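Long-range contacts in ATP12 ATPase (Paracoccus denitrificans, PDB 2R31), which probably acts as a chaperone in the assembly of the F1-ATPase: residues A[102-107]-A[135-140]; A[122-126]-A[187-191]; A[162-168]-A[233-238]; A[171-176]-A[226-231]. Numbering follows the deposited sequence.

Overall arrangement
Interactions 3 and 4 join the same two helices, 163-174 and 214-236. They lie nearest the centre of the chain, about 9 and 3 Å from it, and most of their residues are buried or partly exposed. Both pair apolar side chains with a polar, watered edge, but only interaction 3 has a salt bridge. Interaction 2 sets helix 110-130 against the turn 187-191 without a direct hydrogen bond. It touches all three others, through Leu123 on Leu102, Arg187 on Trp234 and Asp191 on Glu231. Interaction 1 is peripheral, about 23 Å out, with exposed Tyr104 and Asp107 beside buried Arg105 and Thr138. It is the one contact made by backbone pairing, and helix 110-130 connects its strands.

Interaction 1 (A[102-107]-A[135-140]); sequences LSYRAD and LRITHG
Three backbone hydrogen bonds pair these segments as a small parallel sheet. Strands 104-105 and 138-139 are linked through helix 110-130, a beta-alpha-beta unit. Thr138 N donates to Ser103 O (2.9 Å), Arg105 N to Thr138 O (2.8 Å) and Gly140 N to Arg105 O (2.8 Å). Tyr104 pairs with Thr138 (CA-CA 5.5 Å) and Arg105 with His139 (CA-CA 4.6 Å). The segments run 31° apart. Before the strand, Ser103 is near-helical (phi/psi -86/-23), and its m rotamer lets OG donate to Arg136 O at 3.0 Å. Arg105 (chi1 m, chi2 m) folds back on its own segment. Its NE donates to Leu102 O at 2.9 Å, and its guanidinium also forms a salt bridge with Asp121 of helix 110-130. Ile137 CD1 lies over one guanidinium face, 3.7 Å from Arg105 NH1. On the opposite face of the sheet from Arg105 and His139, Tyr104 CE1 meets Thr138 CG2 at 3.6 Å. Gly140 has phi/psi 55/-140, and a CB there would clash with Asp107. One water donates to both Arg105 O (2.9 Å) and Gly140 O (2.7 Å). A second donates to Asp107 OD2 at 2.6 Å and to His139 O at 2.9 Å.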
loop_
_atom_site.group_PDB
_atom_site.type_symbol
_atom_site.label_atom_id
_atom_site.label_comp_id
_atom_site.label_asym_id
_atom_site.label_seq_id
_atom_site.Cartn_x
_atom_site.Cartn_y
_atom_site.Cartn_z
ATOM N N LEU A 102 6.844 8.669 -11.755
ATOM C CA LEU A 102 7.664 9.861 -11.600
ATOM C C LEU A 102 8.673 10.021 -12.744
ATOM O O LEU A 102 9.254 11.124 -12.894
ATOM C CB LEU A 102 8.393 9.894 -10.284
ATOM C CG LEU A 102 7.595 9.660 -9.012
ATOM C CD1 LEU A 102 8.455 10.059 -7.811
ATOM C CD2 LEU A 102 6.265 10.421 -8.967
ATOM N N SER A 103 8.925 8.962 -13.504
ATOM C CA SER A 103 9.855 9.003 -14.653
ATOM C C SER A 103 9.187 9.459 -15.926
ATOM O O SER A 103 9.889 9.925 -16.829
ATOM C CB SER A 103 10.436 7.606 -14.954
ATOM O OG SER A 103 11.346 7.186 -13.976
ATOM N N TYR A 104 7.888 9.345 -16.067
ATOM C CA TYR A 104 7.196 9.509 -17.364
ATOM C C TYR A 104 6.495 10.853 -17.386
ATOM O O TYR A 104 5.287 10.969 -17.065
ATOM C CB TYR A 104 6.269 8.267 -17.647
ATOM C CG TYR A 104 7.249 7.183 -18.024
ATOM C CD1 TYR A 104 7.724 7.117 -19.335
ATOM C CD2 TYR A 104 7.735 6.272 -17.128
ATOM C CE1 TYR A 104 8.638 6.165 -19.739
ATOM C CE2 TYR A 104 8.644 5.316 -17.489
ATOM C CZ TYR A 104 9.097 5.252 -18.802
ATOM O OH TYR A 104 10.025 4.282 -19.186
ATOM N N ARG A 105 7.213 11.898 -17.747
ATOM C CA ARG A 105 6.715 13.294 -17.710
ATOM C C ARG A 105 5.918 13.578 -18.954
ATOM O O ARG A 105 6.094 12.913 -19.994
ATOM C CB ARG A 105 7.916 14.264 -17.594
ATOM C CG ARG A 105 8.935 14.045 -16.494
ATOM C CD ARG A 105 8.389 14.200 -15.125
ATOM N NE ARG A 105 9.169 13.763 -13.980
ATOM C CZ ARG A 105 9.999 14.519 -13.272
ATOM N NH1 ARG A 105 10.182 15.783 -13.617
ATOM N NH2 ARG A 105 10.619 13.965 -12.221
ATOM N N ALA A 106 5.026 14.547 -18.884
ATOM C CA ALA A 106 4.476 15.152 -20.097
ATOM C C ALA A 106 5.549 15.818 -20.945
ATOM O O ALA A 106 6.615 16.299 -20.532
ATOM C CB ALA A 106 3.425 16.163 -19.678
ATOM N N ASP A 107 5.234 15.977 -22.178
ATOM C CA ASP A 107 6.071 16.898 -22.944
ATOM C C ASP A 107 5.345 18.220 -23.233
ATOM O O ASP A 107 5.974 19.045 -23.879
ATOM C CB ASP A 107 6.633 16.163 -24.159
ATOM C CG ASP A 107 5.597 15.823 -25.191
ATOM O OD1 ASP A 107 4.427 16.172 -25.028
ATOM O OD2 ASP A 107 6.019 15.153 -26.135
ATOM N N LEU A 135 16.762 7.574 -10.649
ATOM C CA LEU A 135 16.001 7.239 -11.845
ATOM C C LEU A 135 16.209 8.299 -12.917
ATOM O O LEU A 135 16.335 9.469 -12.644
ATOM C CB LEU A 135 14.501 7.207 -11.575
ATOM C CG LEU A 135 13.997 6.062 -10.728
ATOM C CD1 LEU A 135 12.491 6.137 -10.594
ATOM C CD2 LEU A 135 14.398 4.700 -11.351
ATOM N N ARG A 136 16.167 7.807 -14.147
ATOM C CA ARG A 136 16.126 8.664 -15.316
ATOM C C ARG A 136 14.682 9.038 -15.593
ATOM O O ARG A 136 13.770 8.212 -15.379
ATOM C CB ARG A 136 16.757 7.928 -16.486
ATOM C CG ARG A 136 18.251 7.544 -16.295
ATOM C CD ARG A 136 18.721 6.634 -17.407
ATOM N NE ARG A 136 20.136 6.268 -17.198
ATOM C CZ ARG A 136 20.681 5.199 -17.778
ATOM N NH1 ARG A 136 19.924 4.425 -18.571
ATOM N NH2 ARG A 136 21.960 4.917 -17.572
ATOM N N ILE A 137 14.501 10.270 -16.054
ATOM C CA ILE A 137 13.173 10.760 -16.467
ATOM C C ILE A 137 13.139 10.970 -17.976
ATOM O O ILE A 137 14.155 11.040 -18.642
ATOM C CB ILE A 137 12.713 11.999 -15.677
ATOM C CG1 ILE A 137 13.434 13.240 -16.227
ATOM C CG2 ILE A 137 12.862 11.767 -14.170
ATOM C CD1 ILE A 137 12.967 14.571 -15.668
ATOM N N THR A 138 11.942 11.031 -18.505
ATOM C CA THR A 138 11.734 11.359 -19.897
ATOM C C THR A 138 10.436 12.081 -20.032
ATOM O O THR A 138 9.659 12.172 -19.070
ATOM C CB THR A 138 11.785 10.066 -20.774
ATOM O OG1 THR A 138 11.882 10.517 -22.134
ATOM C CG2 THR A 138 10.610 9.125 -20.535
ATOM N N HIS A 139 10.129 12.541 -21.241
ATOM C CA HIS A 139 9.055 13.402 -21.647
ATOM C C HIS A 139 8.312 12.763 -22.834
ATOM O O HIS A 139 8.855 12.355 -23.864
ATOM C CB HIS A 139 9.518 14.837 -21.933
ATOM C CG HIS A 139 10.333 15.433 -20.841
ATOM N ND1 HIS A 139 11.678 15.196 -20.697
ATOM C CD2 HIS A 139 10.017 16.239 -19.805
ATOM C CE1 HIS A 139 12.152 15.826 -19.641
ATOM N NE2 HIS A 139 11.188 16.490 -19.056
ATOM N N GLY A 140 6.978 12.774 -22.652
ATOM C CA GLY A 140 6.206 12.245 -23.776
ATOM C C GLY A 140 6.600 10.858 -24.179
ATOM O O GLY A 140 6.859 10.004 -23.317
HETATM O O HOH W 1 6.533 10.146 -20.600
HETATM O O HOH W 2 8.356 13.975 -26.246
#

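Interaction 2 (A[122-126]-A[187-191]); sequences PLIDW and RGRID
This is a side-chain contact between a helix and an interhelical turn. One face of helix 110-130, at residues 122-126, meets the link 187-191 between helices 179-186 and 192-199. The link opens with a Schellman motif that ends helix 179-186: Gly188 has positive phi (83/14). It closes with Asp191 as N-cap of helix 192-199. Residues 122-126 are helical, with Trp126 N bonded to Pro122 O at 2.9 Å, although the helix is kinked where the N of Pro122 and of Leu123 lack a bond to the preceding turn. The nearest backbones are Trp126 and Arg189, with CA atoms 8.0 Å apart, so side chains fill the gap. Trp126 (chi1 t, chi2 79°) and Arg189 (chi1 t, chi2 p, chi3 t) form the centre. Arg189 CG makes a CH-pi contact 3.6 Å from the centroid of the five-membered ring of Trp126, 8° off the normal. Arg187 CB lies at the ring edge, 3.8 Å from Trp126 CZ2. Their polar ends turn elsewhere: Trp126 NE1 makes a hydrogen bond to Glu130, and the Arg187 guanidinium a salt bridge with Glu157. Beside this, Leu123 CD2 packs on Ile190 CD1 at 4.0 Å, and Ala184 of helix 179-186 touches both side chains. Arg189 NH2 reaches Pro122 CB at 3.9 Å. It also donates to a water at 2.9 Å, which in turn donates to Pro122 O at 2.7 Å.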
loop_
_atom_site.group_PDB
_atom_site.type_symbol
_atom_site.label_atom_id
_atom_site.label_comp_id
_atom_site.label_asym_id
_atom_site.label_seq_id
_atom_site.Cartn_x
_atom_site.Cartn_y
_atom_site.Cartn_z
ATOM N N PRO A 122 11.887 16.434 -6.284
ATOM C CA PRO A 122 12.405 16.162 -4.931
ATOM C C PRO A 122 12.372 14.702 -4.575
ATOM O O PRO A 122 13.214 14.230 -3.802
ATOM C CB PRO A 122 11.500 16.998 -4.043
ATOM C CG PRO A 122 11.072 18.151 -4.916
ATOM C CD PRO A 122 10.855 17.504 -6.248
ATOM N N LEU A 123 11.393 13.944 -5.061
ATOM C CA LEU A 123 11.278 12.536 -4.776
ATOM C C LEU A 123 12.280 11.700 -5.553
ATOM O O LEU A 123 12.851 10.745 -5.018
ATOM C CB LEU A 123 9.820 12.043 -4.969
ATOM C CG LEU A 123 9.115 12.347 -3.595
ATOM C CD1 LEU A 123 8.727 13.728 -3.427
ATOM C CD2 LEU A 123 8.976 11.084 -2.908
ATOM N N ILE A 124 12.518 12.070 -6.809
ATOM C CA ILE A 124 13.617 11.488 -7.568
ATOM C C ILE A 124 14.933 11.725 -6.813
ATOM O O ILE A 124 15.770 10.805 -6.705
ATOM C CB ILE A 124 13.646 12.030 -9.012
ATOM C CG1 ILE A 124 12.381 11.666 -9.836
ATOM C CG2 ILE A 124 14.921 11.659 -9.789
ATOM C CD1 ILE A 124 12.217 10.186 -10.105
ATOM N N ASP A 125 15.153 12.928 -6.341
ATOM C CA ASP A 125 16.403 13.270 -5.667
ATOM C C ASP A 125 16.530 12.498 -4.363
ATOM O O ASP A 125 17.611 12.024 -4.009
ATOM C CB ASP A 125 16.525 14.766 -5.395
ATOM C CG ASP A 125 16.610 15.672 -6.607
ATOM O OD1 ASP A 125 16.854 15.155 -7.723
ATOM O OD2 ASP A 125 16.445 16.899 -6.438
ATOM N N TRP A 126 15.436 12.346 -3.632
ATOM C CA TRP A 126 15.422 11.548 -2.400
ATOM C C TRP A 126 15.863 10.121 -2.701
ATOM O O TRP A 126 16.720 9.544 -2.025
ATOM C CB TRP A 126 14.032 11.566 -1.740
ATOM C CG TRP A 126 13.945 10.543 -0.671
ATOM C CD1 TRP A 126 14.463 10.662 0.600
ATOM C CD2 TRP A 126 13.334 9.263 -0.762
ATOM N NE1 TRP A 126 14.223 9.507 1.288
ATOM C CE2 TRP A 126 13.527 8.632 0.498
ATOM C CE3 TRP A 126 12.629 8.561 -1.767
ATOM C CZ2 TRP A 126 13.066 7.356 0.789
ATOM C CZ3 TRP A 126 12.180 7.292 -1.485
ATOM C CH2 TRP A 126 12.396 6.707 -0.231
ATOM N N ARG A 187 9.404 4.508 4.004
ATOM C CA ARG A 187 10.699 4.997 4.537
ATOM C C ARG A 187 10.556 6.352 5.219
ATOM O O ARG A 187 11.589 6.877 5.689
ATOM C CB ARG A 187 11.774 4.976 3.468
ATOM C CG ARG A 187 12.072 3.601 2.897
ATOM C CD ARG A 187 12.222 2.493 3.898
ATOM N NE ARG A 187 12.747 1.261 3.348
ATOM C CZ ARG A 187 12.722 0.103 3.991
ATOM N NH1 ARG A 187 13.327 -0.955 3.429
ATOM N NH2 ARG A 187 12.113 -0.028 5.164
ATOM N N GLY A 188 9.376 6.918 5.311
ATOM C CA GLY A 188 9.157 8.112 6.100
ATOM C C GLY A 188 9.497 9.427 5.466
ATOM O O GLY A 188 9.475 10.428 6.174
ATOM N N ARG A 189 9.701 9.449 4.171
ATOM C CA ARG A 189 9.983 10.693 3.450
ATOM C C ARG A 189 8.719 11.516 3.198
ATOM O O ARG A 189 8.796 12.762 3.205
ATOM C CB ARG A 189 10.744 10.382 2.179
ATOM C CG ARG A 189 10.979 11.569 1.236
ATOM C CD ARG A 189 11.753 12.700 1.843
ATOM N NE ARG A 189 11.962 13.790 0.915
ATOM C CZ ARG A 189 11.034 14.683 0.560
ATOM N NH1 ARG A 189 9.847 14.605 1.118
ATOM N NH2 ARG A 189 11.331 15.637 -0.341
ATOM N N ILE A 190 7.604 10.859 2.935
ATOM C CA ILE A 190 6.296 11.493 2.772
ATOM C C ILE A 190 5.259 10.608 3.448
ATOM O O ILE A 190 5.542 9.431 3.704
ATOM C CB ILE A 190 5.913 11.757 1.305
ATOM C CG1 ILE A 190 5.783 10.418 0.525
ATOM C CG2 ILE A 190 6.838 12.739 0.650
ATOM C CD1 ILE A 190 5.486 10.544 -0.945
ATOM N N ASP A 191 4.071 11.152 3.712
ATOM C CA ASP A 191 2.951 10.343 4.170
ATOM C C ASP A 191 2.051 9.981 2.968
ATOM O O ASP A 191 2.233 10.429 1.837
ATOM C CB ASP A 191 2.205 11.062 5.288
ATOM C CG ASP A 191 1.549 12.340 4.898
ATOM O OD1 ASP A 191 1.475 12.690 3.713
ATOM O OD2 ASP A 191 1.064 13.034 5.853
HETATM O O HOH W 3 13.938 15.531 -1.532
#

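Interaction 3 (A[162-168]-A[233-238]); sequences DPFGLTA and FWHLTR
Ala168 and Phe233 sit at the apolar centre. Ala168 CB lies 4.0 Å from Phe233 CD2 and 3.8 Å from Trp234 CB, and the CA atoms of Ala168 and Trp234 are 5.2 Å apart. Phe233 (chi1 t) and Phe164 (chi1 m) meet rim to rim. Their centroids are 5.8 Å apart, their planes lie at 21°, and Phe164 CD2 is 3.5 Å from Phe233 CZ. Leu49 of helix 47-58 touches both side chains. Gly165 lets the helices close up: its CA is 3.6 Å from Trp234 CZ3, where a CB would clash. Farther along, Phe164 CB packs on Thr237 CG2 at 3.9 Å. At the polar edge, Asp162 (chi1 p) is the N-cap of helix 163-174. Its OD1 accepts from Gly165 N at 2.9 Å and from Arg238 NH2 at 3.1 Å, the latter a salt bridge. Arg238 curls back (chi1 m, chi2 m, chi3 p), so NE donates to Trp234 O at 3.0 Å and NH2 to Thr237 OG1 at 2.9 Å. One water accepts from Asp162 N and Arg238 NH1, both at 3.1 Å. The arrangement is a helix-helix interface in a mainly helical chain, where a salt-bridged N-cap joins the start of helix 163-174 to Arg238 near the C-terminus.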
loop_
_atom_site.group_PDB
_atom_site.type_symbol
_atom_site.label_atom_id
_atom_site.label_comp_id
_atom_site.label_asym_id
_atom_site.label_seq_id
_atom_site.Cartn_x
_atom_site.Cartn_y
_atom_site.Cartn_z
ATOM N N ASP A 162 10.058 -7.436 5.253
ATOM C CA ASP A 162 9.402 -8.581 5.807
ATOM C C ASP A 162 8.048 -8.774 5.098
ATOM O O ASP A 162 7.589 -7.934 4.345
ATOM C CB ASP A 162 9.262 -8.494 7.316
ATOM C CG ASP A 162 8.560 -7.279 7.911
ATOM O OD1 ASP A 162 7.819 -6.638 7.179
ATOM O OD2 ASP A 162 8.773 -6.997 9.112
ATOM N N PRO A 163 7.400 -9.937 5.221
ATOM C CA PRO A 163 6.195 -10.201 4.440
ATOM C C PRO A 163 5.013 -9.289 4.721
ATOM O O PRO A 163 4.291 -8.894 3.770
ATOM C CB PRO A 163 5.844 -11.686 4.817
ATOM C CG PRO A 163 7.213 -12.214 5.111
ATOM C CD PRO A 163 7.936 -11.150 5.912
ATOM N N PHE A 164 4.768 -8.910 5.981
ATOM C CA PHE A 164 3.675 -8.003 6.251
ATOM C C PHE A 164 4.024 -6.595 5.761
ATOM O O PHE A 164 3.128 -5.873 5.283
ATOM C CB PHE A 164 3.317 -8.008 7.751
ATOM C CG PHE A 164 2.405 -9.149 8.170
ATOM C CD1 PHE A 164 2.771 -10.480 7.996
ATOM C CD2 PHE A 164 1.166 -8.895 8.700
ATOM C CE1 PHE A 164 1.940 -11.507 8.355
ATOM C CE2 PHE A 164 0.311 -9.904 9.068
ATOM C CZ PHE A 164 0.698 -11.210 8.885
ATOM N N GLY A 165 5.283 -6.210 5.808
ATOM C CA GLY A 165 5.700 -4.940 5.263
ATOM C C GLY A 165 5.549 -4.881 3.745
ATOM O O GLY A 165 5.122 -3.857 3.195
ATOM N N LEU A 166 5.881 -5.979 3.065
ATOM C CA LEU A 166 5.681 -6.047 1.625
ATOM C C LEU A 166 4.203 -5.926 1.261
ATOM O O LEU A 166 3.832 -5.293 0.277
ATOM C CB LEU A 166 6.271 -7.382 1.098
ATOM C CG LEU A 166 6.320 -7.512 -0.420
ATOM C CD1 LEU A 166 7.279 -6.523 -1.047
ATOM C CD2 LEU A 166 6.697 -8.937 -0.839
ATOM N N THR A 167 3.352 -6.559 2.092
ATOM C CA THR A 167 1.900 -6.466 1.907
ATOM C C THR A 167 1.457 -5.009 1.985
ATOM O O THR A 167 0.687 -4.555 1.148
ATOM C CB THR A 167 1.178 -7.323 2.943
ATOM O OG1 THR A 167 1.586 -8.694 2.797
ATOM C CG2 THR A 167 -0.332 -7.256 2.739
ATOM N N ALA A 168 1.935 -4.288 2.990
ATOM C CA ALA A 168 1.601 -2.873 3.145
ATOM C C ALA A 168 2.094 -2.047 1.937
ATOM O O ALA A 168 1.404 -1.171 1.430
ATOM C CB ALA A 168 2.205 -2.308 4.408
ATOM N N PHE A 233 -1.213 -0.177 8.099
ATOM C CA PHE A 233 -0.731 -1.538 8.224
ATOM C C PHE A 233 0.787 -1.559 8.293
ATOM O O PHE A 233 1.360 -2.345 9.086
ATOM C CB PHE A 233 -1.274 -2.359 7.038
ATOM C CG PHE A 233 -1.168 -3.846 7.199
ATOM C CD1 PHE A 233 -1.986 -4.510 8.084
ATOM C CD2 PHE A 233 -0.283 -4.632 6.479
ATOM C CE1 PHE A 233 -1.985 -5.878 8.234
ATOM C CE2 PHE A 233 -0.284 -6.020 6.603
ATOM C CZ PHE A 233 -1.138 -6.615 7.459
ATOM N N TRP A 234 1.476 -0.741 7.511
ATOM C CA TRP A 234 2.929 -0.610 7.588
ATOM C C TRP A 234 3.345 -0.268 9.018
ATOM O O TRP A 234 4.188 -0.937 9.638
ATOM C CB TRP A 234 3.454 0.482 6.602
ATOM C CG TRP A 234 4.910 0.698 6.870
ATOM C CD1 TRP A 234 5.447 1.679 7.646
ATOM C CD2 TRP A 234 5.999 -0.106 6.423
ATOM N NE1 TRP A 234 6.808 1.521 7.719
ATOM C CE2 TRP A 234 7.181 0.454 6.984
ATOM C CE3 TRP A 234 6.137 -1.228 5.611
ATOM C CZ2 TRP A 234 8.440 -0.085 6.758
ATOM C CZ3 TRP A 234 7.367 -1.763 5.385
ATOM C CH2 TRP A 234 8.521 -1.198 5.948
ATOM N N HIS A 235 2.798 0.811 9.570
ATOM C CA HIS A 235 3.247 1.265 10.874
ATOM C C HIS A 235 2.962 0.226 11.956
ATOM O O HIS A 235 3.787 -0.006 12.857
ATOM C CB HIS A 235 2.632 2.606 11.228
ATOM C CG HIS A 235 3.154 3.736 10.421
ATOM N ND1 HIS A 235 4.479 4.066 10.394
ATOM C CD2 HIS A 235 2.487 4.553 9.589
ATOM C CE1 HIS A 235 4.600 5.116 9.542
ATOM N NE2 HIS A 235 3.399 5.449 9.065
ATOM N N LEU A 236 1.786 -0.404 11.914
ATOM C CA LEU A 236 1.427 -1.356 12.943
ATOM C C LEU A 236 2.266 -2.613 12.922
ATOM O O LEU A 236 2.304 -3.324 13.918
ATOM C CB LEU A 236 -0.048 -1.732 12.838
ATOM C CG LEU A 236 -1.034 -0.653 13.286
ATOM C CD1 LEU A 236 -2.437 -1.072 12.903
ATOM C CD2 LEU A 236 -0.966 -0.388 14.769
ATOM N N THR A 237 2.889 -2.930 11.790
ATOM C CA THR A 237 3.679 -4.154 11.632
ATOM C C THR A 237 5.163 -3.943 11.889
ATOM O O THR A 237 5.929 -4.904 11.771
ATOM C CB THR A 237 3.404 -4.823 10.290
ATOM O OG1 THR A 237 3.743 -3.946 9.222
ATOM C CG2 THR A 237 1.952 -5.310 10.212
ATOM N N ARG A 238 5.573 -2.748 12.309
ATOM C CA ARG A 238 6.986 -2.545 12.645
ATOM C C ARG A 238 7.285 -3.092 14.034
ATOM O O ARG A 238 6.458 -2.981 14.958
ATOM C CB ARG A 238 7.326 -1.052 12.617
ATOM C CG ARG A 238 7.167 -0.389 11.288
ATOM C CD ARG A 238 7.848 -1.063 10.104
ATOM N NE ARG A 238 7.006 -2.093 9.510
ATOM C CZ ARG A 238 7.419 -3.193 8.903
ATOM N NH1 ARG A 238 8.713 -3.447 8.762
ATOM N NH2 ARG A 238 6.546 -4.079 8.404
HETATM O O HOH W 4 6.313 -7.341 10.301
HETATM O O HOH W 5 10.724 -4.859 6.848
#

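Interaction 4 (A[171-176]-A[226-231]); sequences DLVTLP and AMRDSE
Helical Asp171 and Leu172 belong to helix 163-174. Leu175 and Pro176 follow, and all four pack on helix 214-236. The CA-to-CB bond of Leu172 points sideways, but its m,t rotamer brings CD2 3.5 Å from Met227 O and 4.0 Å from Met227 CB, and CG 3.8 Å from Ser230 CB. The closest backbones are Leu172 and Met227 (CA-CA 5.8 Å). Met227 (chi1 m, chi2 t, chi3 p) brings CE within 4.2 Å of Pro176 CG. Leu175 (chi1 m, chi2 t) sets CD1 3.9 Å from Ala226 CB. Asp171 and Ser230, both m at chi1, are linked by water. One water donates to Ser230 OG at 2.8 Å and accepts from Asp171 N at 2.9 Å. Another donates to Asp171 OD2 at 2.7 Å and to Ala226 O at 2.9 Å, and accepts from Ser230 OG at 3.1 Å. Helices 179-186 and 192-199 touch Leu172 and Met227 respectively. This is a helix-packing interface near the centre of the chain, apolar within and watered at one edge.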
loop_
_atom_site.group_PDB
_atom_site.type_symbol
_atom_site.label_atom_id
_atom_site.label_comp_id
_atom_site.label_asym_id
_atom_site.label_seq_id
_atom_site.Cartn_x
_atom_site.Cartn_y
_atom_site.Cartn_z
ATOM N N ASP A 171 -0.095 -1.751 -2.215
ATOM C CA ASP A 171 -1.034 -0.752 -2.784
ATOM C C ASP A 171 -0.445 0.647 -2.827
ATOM O O ASP A 171 -0.848 1.483 -3.634
ATOM C CB ASP A 171 -2.348 -0.749 -2.024
ATOM C CG ASP A 171 -3.199 -1.968 -2.233
ATOM O OD1 ASP A 171 -2.832 -2.870 -3.015
ATOM O OD2 ASP A 171 -4.275 -1.972 -1.586
ATOM N N LEU A 172 0.519 0.939 -1.936
ATOM C CA LEU A 172 1.239 2.208 -1.975
ATOM C C LEU A 172 2.053 2.368 -3.252
ATOM O O LEU A 172 2.377 3.497 -3.629
ATOM C CB LEU A 172 2.113 2.356 -0.722
ATOM C CG LEU A 172 1.347 2.478 0.573
ATOM C CD1 LEU A 172 2.311 2.308 1.763
ATOM C CD2 LEU A 172 0.552 3.748 0.692
ATOM N N VAL A 173 2.371 1.263 -3.923
ATOM C CA VAL A 173 3.019 1.260 -5.216
ATOM C C VAL A 173 2.004 1.180 -6.350
ATOM O O VAL A 173 2.012 1.962 -7.281
ATOM C CB VAL A 173 4.037 0.094 -5.341
ATOM C CG1 VAL A 173 4.599 -0.035 -6.741
ATOM C CG2 VAL A 173 5.146 0.289 -4.307
ATOM N N THR A 174 1.117 0.161 -6.292
ATOM C CA THR A 174 0.279 -0.129 -7.456
ATOM C C THR A 174 -0.797 0.882 -7.679
ATOM O O THR A 174 -1.165 1.153 -8.859
ATOM C CB THR A 174 -0.307 -1.563 -7.396
ATOM O OG1 THR A 174 -1.138 -1.633 -6.236
ATOM C CG2 THR A 174 0.767 -2.614 -7.298
ATOM N N LEU A 175 -1.377 1.465 -6.648
ATOM C CA LEU A 175 -2.489 2.376 -6.887
ATOM C C LEU A 175 -1.976 3.670 -7.519
ATOM O O LEU A 175 -2.509 4.080 -8.579
ATOM C CB LEU A 175 -3.357 2.508 -5.630
ATOM C CG LEU A 175 -3.839 1.180 -5.002
ATOM C CD1 LEU A 175 -4.663 1.461 -3.755
ATOM C CD2 LEU A 175 -4.604 0.292 -5.977
ATOM N N PRO A 176 -0.921 4.363 -7.032
ATOM C CA PRO A 176 -0.412 5.495 -7.770
ATOM C C PRO A 176 0.441 5.134 -8.971
ATOM O O PRO A 176 0.713 5.964 -9.842
ATOM C CB PRO A 176 0.398 6.231 -6.704
ATOM C CG PRO A 176 0.916 5.172 -5.760
ATOM C CD PRO A 176 -0.303 4.218 -5.698
ATOM N N ALA A 226 -7.689 3.973 0.770
ATOM C CA ALA A 226 -6.970 2.721 0.608
ATOM C C ALA A 226 -5.492 2.894 0.928
ATOM O O ALA A 226 -4.855 2.033 1.574
ATOM C CB ALA A 226 -7.146 2.166 -0.802
ATOM N N MET A 227 -4.898 3.982 0.470
ATOM C CA MET A 227 -3.474 4.234 0.731
ATOM C C MET A 227 -3.265 4.502 2.221
ATOM O O MET A 227 -2.262 4.043 2.800
ATOM C CB MET A 227 -2.957 5.364 -0.145
ATOM C CG MET A 227 -2.914 5.002 -1.625
ATOM S SD MET A 227 -2.499 6.375 -2.714
ATOM C CE MET A 227 -0.779 6.700 -2.280
ATOM N N ARG A 228 -4.186 5.217 2.892
ATOM C CA ARG A 228 -4.108 5.395 4.337
ATOM C C ARG A 228 -4.161 4.057 5.059
ATOM O O ARG A 228 -3.481 3.836 6.065
ATOM C CB ARG A 228 -5.217 6.321 4.870
ATOM C CG ARG A 228 -5.086 7.809 4.492
ATOM C CD ARG A 228 -6.203 8.600 5.187
ATOM N NE ARG A 228 -6.465 9.915 4.649
ATOM C CZ ARG A 228 -5.801 11.008 5.026
ATOM N NH1 ARG A 228 -4.847 10.760 5.938
ATOM N NH2 ARG A 228 -5.992 12.248 4.566
ATOM N N ASP A 229 -4.997 3.137 4.573
ATOM C CA ASP A 229 -5.090 1.800 5.199
ATOM C C ASP A 229 -3.778 1.043 5.047
ATOM O O ASP A 229 -3.335 0.394 5.988
ATOM C CB ASP A 229 -6.255 1.041 4.605
ATOM C CG ASP A 229 -7.641 1.437 5.117
ATOM O OD1 ASP A 229 -7.732 2.019 6.229
ATOM O OD2 ASP A 229 -8.634 1.147 4.391
ATOM N N SER A 230 -3.136 1.122 3.872
ATOM C CA SER A 230 -1.851 0.456 3.716
ATOM C C SER A 230 -0.764 1.047 4.576
ATOM O O SER A 230 0.051 0.330 5.167
ATOM C CB SER A 230 -1.445 0.481 2.223
ATOM O OG SER A 230 -2.258 -0.302 1.411
ATOM N N GLU A 231 -0.728 2.378 4.673
ATOM C CA GLU A 231 0.211 3.068 5.541
ATOM C C GLU A 231 0.028 2.667 6.987
ATOM O O GLU A 231 1.002 2.430 7.724
ATOM C CB GLU A 231 0.026 4.577 5.327
ATOM C CG GLU A 231 0.827 5.468 6.229
ATOM C CD GLU A 231 0.450 6.934 5.953
ATOM O OE1 GLU A 231 -0.779 7.296 6.044
ATOM O OE2 GLU A 231 1.316 7.730 5.644
HETATM O O HOH W 6 -1.179 -2.712 0.346
HETATM O O HOH W 7 -5.172 -0.671 0.566
#